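Local coordinates for protein 3-oxo-glucose-6-phosphate:glutamate aminotransferase (Bacillus subtilis subsp. subtilis, PDB 4K2M) that catalyses the reversible pyridoxal phosphate-dependent transfer of an amino group from glutamate to 3-dehydro-glucose 6-phosphate, giving kanosamine 6-phosphate for antibiotic synthesis, at residues 236-248 against 257-271. Residues are numbered along the deposited sequence; the frame is centred on the assembly and turned at random.
With O1G (3-deoxy-3-[(E)-({3-hydroxy-2-methyl-5-[(phosphonooxy)methyl]pyridin-4-yl}methylidene)amino]-6-O-phosphono-alpha-D-gluco pyranose), chain C.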
loop_
_atom_site.group_PDB
_atom_site.type_symbol
_atom_site.label_atom_id
_atom_site.label_comp_id
_atom_site.label_asym_id
_atom_site.label_seq_id
_atom_site.Cartn_x
_atom_site.Cartn_y
_atom_site.Cartn_z
ATOM N N LYS A 236 -11.628 -6.061 23.320
ATOM C CA LYS A 236 -12.551 -6.856 24.133
ATOM C C LYS A 236 -14.005 -6.597 23.789
ATOM O O LYS A 236 -14.804 -7.534 23.667
ATOM C CB LYS A 236 -12.321 -6.581 25.618
ATOM C CG LYS A 236 -13.235 -7.391 26.539
ATOM C CD LYS A 236 -12.728 -7.324 27.971
ATOM C CE LYS A 236 -13.681 -8.025 28.928
ATOM N NZ LYS A 236 -13.244 -7.816 30.337
ATOM N N TYR A 237 -14.344 -5.324 23.606
ATOM C CA TYR A 237 -15.719 -4.942 23.356
ATOM C C TYR A 237 -15.990 -4.485 21.924
ATOM O O TYR A 237 -17.057 -3.948 21.638
ATOM C CB TYR A 237 -16.114 -3.826 24.318
ATOM C CG TYR A 237 -16.062 -4.246 25.769
ATOM C CD1 TYR A 237 -16.989 -5.147 26.287
ATOM C CD2 TYR A 237 -15.099 -3.725 26.625
ATOM C CE1 TYR A 237 -16.944 -5.522 27.628
ATOM C CE2 TYR A 237 -15.044 -4.094 27.959
ATOM C CZ TYR A 237 -15.974 -4.986 28.454
ATOM O OH TYR A 237 -15.915 -5.349 29.783
ATOM N N ALA A 238 -15.034 -4.694 21.021
ATOM C CA ALA A 238 -15.215 -4.263 19.627
ATOM C C ALA A 238 -15.540 -5.423 18.689
ATOM O O ALA A 238 -15.068 -6.551 18.897
ATOM C CB ALA A 238 -13.970 -3.537 19.140
ATOM N N ASP A 239 -16.330 -5.155 17.649
ATOM C CA ASP A 239 -16.546 -6.161 16.606
ATOM C C ASP A 239 -15.322 -6.271 15.707
ATOM O O ASP A 239 -14.903 -7.368 15.336
ATOM C CB ASP A 239 -17.764 -5.806 15.776
ATOM C CG ASP A 239 -19.014 -5.752 16.609
ATOM O OD1 ASP A 239 -19.378 -6.818 17.149
ATOM O OD2 ASP A 239 -19.608 -4.655 16.738
ATOM N N ILE A 240 -14.763 -5.117 15.365
ATOM C CA ILE A 240 -13.504 -5.051 14.627
ATOM C C ILE A 240 -12.525 -4.100 15.296
ATOM O O ILE A 240 -12.911 -3.028 15.753
ATOM C CB ILE A 240 -13.741 -4.580 13.178
ATOM C CG1 ILE A 240 -14.379 -5.712 12.374
ATOM C CG2 ILE A 240 -12.418 -4.101 12.513
ATOM C CD1 ILE A 240 -14.309 -5.528 10.882
ATOM N N THR A 241 -11.257 -4.499 15.343
ATOM C CA THR A 241 -10.176 -3.636 15.814
ATOM C C THR A 241 -9.259 -3.317 14.629
ATOM O O THR A 241 -8.895 -4.213 13.869
ATOM C CB THR A 241 -9.352 -4.375 16.891
ATOM O OG1 THR A 241 -10.186 -4.641 18.035
ATOM C CG2 THR A 241 -8.131 -3.557 17.329
ATOM N N THR A 242 -8.861 -2.061 14.464
ATOM C CA THR A 242 -7.923 -1.750 13.388
ATOM C C THR A 242 -6.600 -1.248 13.950
ATOM O O THR A 242 -6.572 -0.532 14.950
ATOM C CB THR A 242 -8.493 -0.715 12.424
ATOM O OG1 THR A 242 -8.723 0.506 13.139
ATOM C CG2 THR A 242 -9.804 -1.212 11.850
ATOM N N LEU A 243 -5.513 -1.614 13.277
ATOM C CA LEU A 243 -4.178 -1.198 13.669
ATOM C C LEU A 243 -3.492 -0.541 12.490
ATOM O O LEU A 243 -3.830 -0.822 11.345
ATOM C CB LEU A 243 -3.343 -2.409 14.094
ATOM C CG LEU A 243 -3.814 -3.105 15.376
ATOM C CD1 LEU A 243 -3.027 -4.385 15.615
ATOM C CD2 LEU A 243 -3.657 -2.175 16.577
ATOM N N SER A 244 -2.520 0.326 12.786
ATOM C CA SER A 244 -1.592 0.846 11.778
ATOM C C SER A 244 -0.196 0.405 12.142
ATOM O O SER A 244 0.157 0.384 13.334
ATOM C CB SER A 244 -1.585 2.372 11.754
ATOM O OG SER A 244 -0.537 2.834 10.908
ATOM N N PHE A 245 0.599 0.059 11.130
ATOM C CA PHE A 245 2.022 -0.248 11.324
ATOM C C PHE A 245 2.848 0.742 10.538
ATOM O O PHE A 245 3.949 0.446 10.080
ATOM C CB PHE A 245 2.352 -1.684 10.889
ATOM C CG PHE A 245 1.471 -2.712 11.531
ATOM C CD1 PHE A 245 1.326 -2.753 12.914
ATOM C CD2 PHE A 245 0.749 -3.601 10.752
ATOM C CE1 PHE A 245 0.489 -3.697 13.508
ATOM C CE2 PHE A 245 -0.082 -4.547 11.334
ATOM C CZ PHE A 245 -0.214 -4.598 12.711
ATOM N N ASN A 246 2.305 1.939 10.373
ATOM C CA ASN A 246 3.087 3.035 9.806
ATOM C C ASN A 246 4.374 3.206 10.649
ATOM O O ASN A 246 4.388 2.940 11.862
ATOM C CB ASN A 246 2.203 4.295 9.773
ATOM C CG ASN A 246 2.991 5.579 9.731
ATOM O OD1 ASN A 246 3.438 6.072 10.771
ATOM N ND2 ASN A 246 3.136 6.157 8.531
ATOM N N PRO A 247 5.472 3.615 10.014
ATOM C CA PRO A 247 6.748 3.650 10.736
ATOM C C PRO A 247 6.814 4.563 11.954
ATOM O O PRO A 247 7.762 4.417 12.730
ATOM C CB PRO A 247 7.724 4.173 9.678
ATOM C CG PRO A 247 7.129 3.716 8.395
ATOM C CD PRO A 247 5.650 3.855 8.568
ATOM N N TYR A 248 5.883 5.501 12.110
ATOM C CA TYR A 248 5.912 6.357 13.290
ATOM C C TYR A 248 5.114 5.773 14.450
ATOM O O TYR A 248 5.100 6.349 15.538
ATOM C CB TYR A 248 5.381 7.754 12.980
ATOM C CG TYR A 248 5.836 8.304 11.650
ATOM C CD1 TYR A 248 7.155 8.180 11.228
ATOM C CD2 TYR A 248 4.934 8.920 10.808
ATOM C CE1 TYR A 248 7.556 8.676 9.990
ATOM C CE2 TYR A 248 5.318 9.422 9.595
ATOM C CZ TYR A 248 6.620 9.302 9.185
ATOM O OH TYR A 248 6.974 9.804 7.949
ATOM N N ALA A 257 1.377 -0.195 6.232
ATOM C CA ALA A 257 0.715 -1.457 6.535
ATOM C C ALA A 257 -0.241 -1.243 7.700
ATOM O O ALA A 257 -0.125 -0.256 8.421
ATOM C CB ALA A 257 1.760 -2.533 6.900
ATOM N N GLY A 258 -1.173 -2.175 7.886
ATOM C CA GLY A 258 -2.058 -2.149 9.044
ATOM C C GLY A 258 -2.689 -3.511 9.260
ATOM O O GLY A 258 -2.256 -4.498 8.680
ATOM N N ALA A 259 -3.705 -3.591 10.110
ATOM C CA ALA A 259 -4.383 -4.871 10.276
ATOM C C ALA A 259 -5.792 -4.710 10.765
ATOM O O ALA A 259 -6.131 -3.717 11.409
ATOM C CB ALA A 259 -3.612 -5.760 11.228
ATOM N N ILE A 260 -6.605 -5.717 10.468
ATOM C CA ILE A 260 -7.940 -5.831 11.034
ATOM C C ILE A 260 -7.929 -7.062 11.933
ATOM O O ILE A 260 -7.416 -8.107 11.541
ATOM C CB ILE A 260 -8.960 -6.073 9.928
ATOM C CG1 ILE A 260 -9.077 -4.840 9.034
ATOM C CG2 ILE A 260 -10.333 -6.378 10.526
ATOM C CD1 ILE A 260 -9.862 -5.108 7.749
ATOM N N ALA A 261 -8.484 -6.952 13.136
ATOM C CA ALA A 261 -8.571 -8.115 14.013
ATOM C C ALA A 261 -10.009 -8.326 14.426
ATOM O O ALA A 261 -10.717 -7.372 14.735
ATOM C CB ALA A 261 -7.687 -7.939 15.231
ATOM N N THR A 262 -10.458 -9.578 14.408
ATOM C CA THR A 262 -11.829 -9.873 14.817
ATOM C C THR A 262 -11.916 -11.300 15.317
ATOM O O THR A 262 -11.074 -12.131 14.968
ATOM C CB THR A 262 -12.849 -9.634 13.670
ATOM O OG1 THR A 262 -14.185 -9.806 14.177
ATOM C CG2 THR A 262 -12.623 -10.608 12.508
ATOM N N ASP A 263 -12.915 -11.569 16.160
ATOM C CA ASP A 263 -13.202 -12.934 16.573
ATOM C C ASP A 263 -14.240 -13.603 15.677
ATOM O O ASP A 263 -14.464 -14.809 15.772
ATOM C CB ASP A 263 -13.674 -12.976 18.032
ATOM C CG ASP A 263 -12.536 -12.820 19.024
ATOM O OD1 ASP A 263 -11.400 -13.247 18.717
ATOM O OD2 ASP A 263 -12.777 -12.282 20.130
ATOM N N ASN A 264 -14.874 -12.830 14.798
ATOM C CA ASN A 264 -15.987 -13.368 14.028
ATOM C C ASN A 264 -15.534 -13.915 12.682
ATOM O O ASN A 264 -15.009 -13.168 11.859
ATOM C CB ASN A 264 -17.062 -12.307 13.801
ATOM C CG ASN A 264 -18.307 -12.889 13.179
ATOM O OD1 ASN A 264 -18.370 -13.093 11.967
ATOM N ND2 ASN A 264 -19.305 -13.181 14.011
ATOM N N GLU A 265 -15.748 -15.211 12.456
ATOM C CA GLU A 265 -15.271 -15.865 11.234
ATOM C C GLU A 265 -15.907 -15.326 9.955
ATOM O O GLU A 265 -15.209 -15.116 8.956
ATOM C CB GLU A 265 -15.459 -17.389 11.317
ATOM C CG GLU A 265 -14.756 -18.167 10.189
ATOM C CD GLU A 265 -15.628 -18.337 8.949
ATOM O OE1 GLU A 265 -16.864 -18.189 9.062
ATOM O OE2 GLU A 265 -15.076 -18.621 7.860
ATOM N N GLU A 266 -17.225 -15.134 9.947
ATOM C CA GLU A 266 -17.849 -14.638 8.723
ATOM C C GLU A 266 -17.364 -13.226 8.426
ATOM O O GLU A 266 -17.177 -12.847 7.270
ATOM C CB GLU A 266 -19.375 -14.645 8.810
ATOM C CG GLU A 266 -20.009 -16.038 8.831
ATOM C CD GLU A 266 -19.959 -16.756 7.486
ATOM O OE1 GLU A 266 -19.582 -16.134 6.465
ATOM O OE2 GLU A 266 -20.313 -17.955 7.457
ATOM N N LEU A 267 -17.166 -12.446 9.481
ATOM C CA LEU A 267 -16.700 -11.074 9.314
ATOM C C LEU A 267 -15.268 -11.081 8.782
ATOM O O LEU A 267 -14.932 -10.322 7.875
ATOM C CB LEU A 267 -16.807 -10.308 10.633
ATOM C CG LEU A 267 -16.510 -8.820 10.650
ATOM C CD1 LEU A 267 -17.347 -8.089 9.594
ATOM C CD2 LEU A 267 -16.802 -8.279 12.060
ATOM N N ALA A 268 -14.429 -11.959 9.326
ATOM C CA ALA A 268 -13.068 -12.129 8.829
ATOM C C ALA A 268 -13.033 -12.480 7.346
ATOM O O ALA A 268 -12.229 -11.935 6.585
ATOM C CB ALA A 268 -12.334 -13.188 9.641
ATOM N N LYS A 269 -13.901 -13.397 6.932
ATOM C CA LYS A 269 -13.953 -13.805 5.536
ATOM C C LYS A 269 -14.294 -12.616 4.641
ATOM O O LYS A 269 -13.685 -12.413 3.568
ATOM C CB LYS A 269 -14.970 -14.937 5.350
ATOM C CG LYS A 269 -15.244 -15.254 3.885
ATOM C CD LYS A 269 -15.906 -16.615 3.723
ATOM C CE LYS A 269 -17.038 -16.798 4.707
ATOM N NZ LYS A 269 -18.081 -17.762 4.245
ATOM N N LYS A 270 -15.255 -11.811 5.080
ATOM C CA LYS A 270 -15.632 -10.640 4.308
ATOM C C LYS A 270 -14.480 -9.638 4.245
ATOM O O LYS A 270 -14.271 -8.993 3.219
ATOM C CB LYS A 270 -16.906 -9.990 4.878
ATOM C CG LYS A 270 -18.173 -10.808 4.634
ATOM C CD LYS A 270 -19.389 -10.151 5.305
ATOM C CE LYS A 270 -20.702 -10.869 4.974
ATOM N NZ LYS A 270 -20.910 -12.098 5.792
ATOM N N CYS A 271 -13.731 -9.500 5.334
ATOM C CA CYS A 271 -12.554 -8.622 5.314
ATOM C C CYS A 271 -11.521 -9.095 4.299
ATOM O O CYS A 271 -10.948 -8.286 3.573
ATOM C CB CYS A 271 -11.888 -8.544 6.689
ATOM S SG CYS A 271 -12.850 -7.639 7.915
HETATM P P O1G C . -2.237 4.691 8.329
HETATM C C3A O1G C . -3.995 7.539 13.078
HETATM O O3 O1G C . -3.107 8.265 13.798
HETATM C C1 O1G C . 0.796 11.255 11.136
HETATM N "N1'" O1G C . -6.098 6.489 12.815
HETATM C C2 O1G C . -0.382 10.469 11.719
HETATM O O2 O1G C . -0.244 10.669 13.166
HETATM C C9A O1G C . -5.263 7.217 13.573
HETATM C C2A O1G C . -5.741 7.644 14.950
HETATM C C3 O1G C . -0.371 8.975 11.352
HETATM N "N3'" O1G C . -1.696 8.484 11.769
HETATM O O1 O1G C . 2.034 10.914 11.778
HETATM C C4 O1G C . -0.080 8.746 9.855
HETATM O O4 O1G C . 0.349 7.370 9.853
HETATM C C4A O1G C . -3.605 7.117 11.819
HETATM C C4B O1G C . -2.282 7.465 11.261
HETATM C C5 O1G C . 1.152 9.566 9.478
HETATM O O5 O1G C . 0.952 10.960 9.742
HETATM C C5A O1G C . -4.493 6.368 11.052
HETATM C C5T O1G C . -4.242 5.821 9.638
HETATM C C6 O1G C . 1.434 9.597 8.002
HETATM C C6A O1G C . -5.742 6.075 11.579
HETATM O OP1 O1G C . -3.238 4.645 7.195
HETATM O OP2 O1G C . -1.553 3.384 8.558
HETATM O OP3 O1G C . -1.309 5.924 8.228
HETATM O OP4 O1G C . -3.144 4.881 9.681
HETATM O O6 O1G C . 2.661 10.109 7.646
HETATM P "P'" O1G C . 3.448 9.540 6.364
HETATM O OP6 O1G C . 3.733 8.086 6.674
HETATM O OP7 O1G C . 2.588 9.744 5.138
HETATM O OP8 O1G C . 4.708 10.410 6.355
HETATM O O HOH W 1 -12.120 -6.755 17.367
HETATM O O HOH W 2 -14.257 -9.353 17.476
#
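Ile240 lies obliquely across two partners from 257-271. Its CG1 branch is anti to the carbonyl carbon (chi1 -74°) and runs to the helix that begins at Glu265. There CG1 meets Leu267 CD2 at 3.5 Å, and Ile240 CD1 reaches Cys271 SG at 3.9 Å. The other branch, CG2, touches CG2 of Ile260. Ile260 also packs on Ala130 and Ile133 of helix 127-137.

Strands 240-244 and 258-262 are antiparallel neighbours in the mixed seven-stranded sheet of the aspartate aminotransferase fold. Thr241 pairs with Ala261 and Leu243 with Ala259, each through two backbone hydrogen bonds. Phe245 N extends the ladder to Ala257 O (2.8 Å). The Phe245 ring meets the Gly258 backbone obliquely, with CE2 3.4 Å from Gly258 O and 3.7 Å from Ala259 CB. Phe108 meets this ring edge-to-face.

At the other end, Thr262 OG1 donates to Asp239 O (2.8 Å), nearly in line with the C=O bond. Thr262 OG1 in turn accepts from Asn264 N, forming an ST turn. Asn264 OD1 then caps the helix by taking Leu267 N on an in-plane lone pair.

The C-terminal end of strand 240-244 and the loop after it reach the active site. Ser244 OG, anti to its own backbone N (chi1 172°), donates to cofactor phosphate oxygen OP2 of the external aldimine (2.6 Å) and accepts from Asn246 N. Tyr248 OH donates to OP8 of the sugar phosphate (2.8 Å); OP8 sits at the tyrosine ring edge, in plane. Asn246 ND2 adds a weak bond to OP6. Neutral donors from strand end and loop thus serve both phosphates, consistent with the ladder helping to place them.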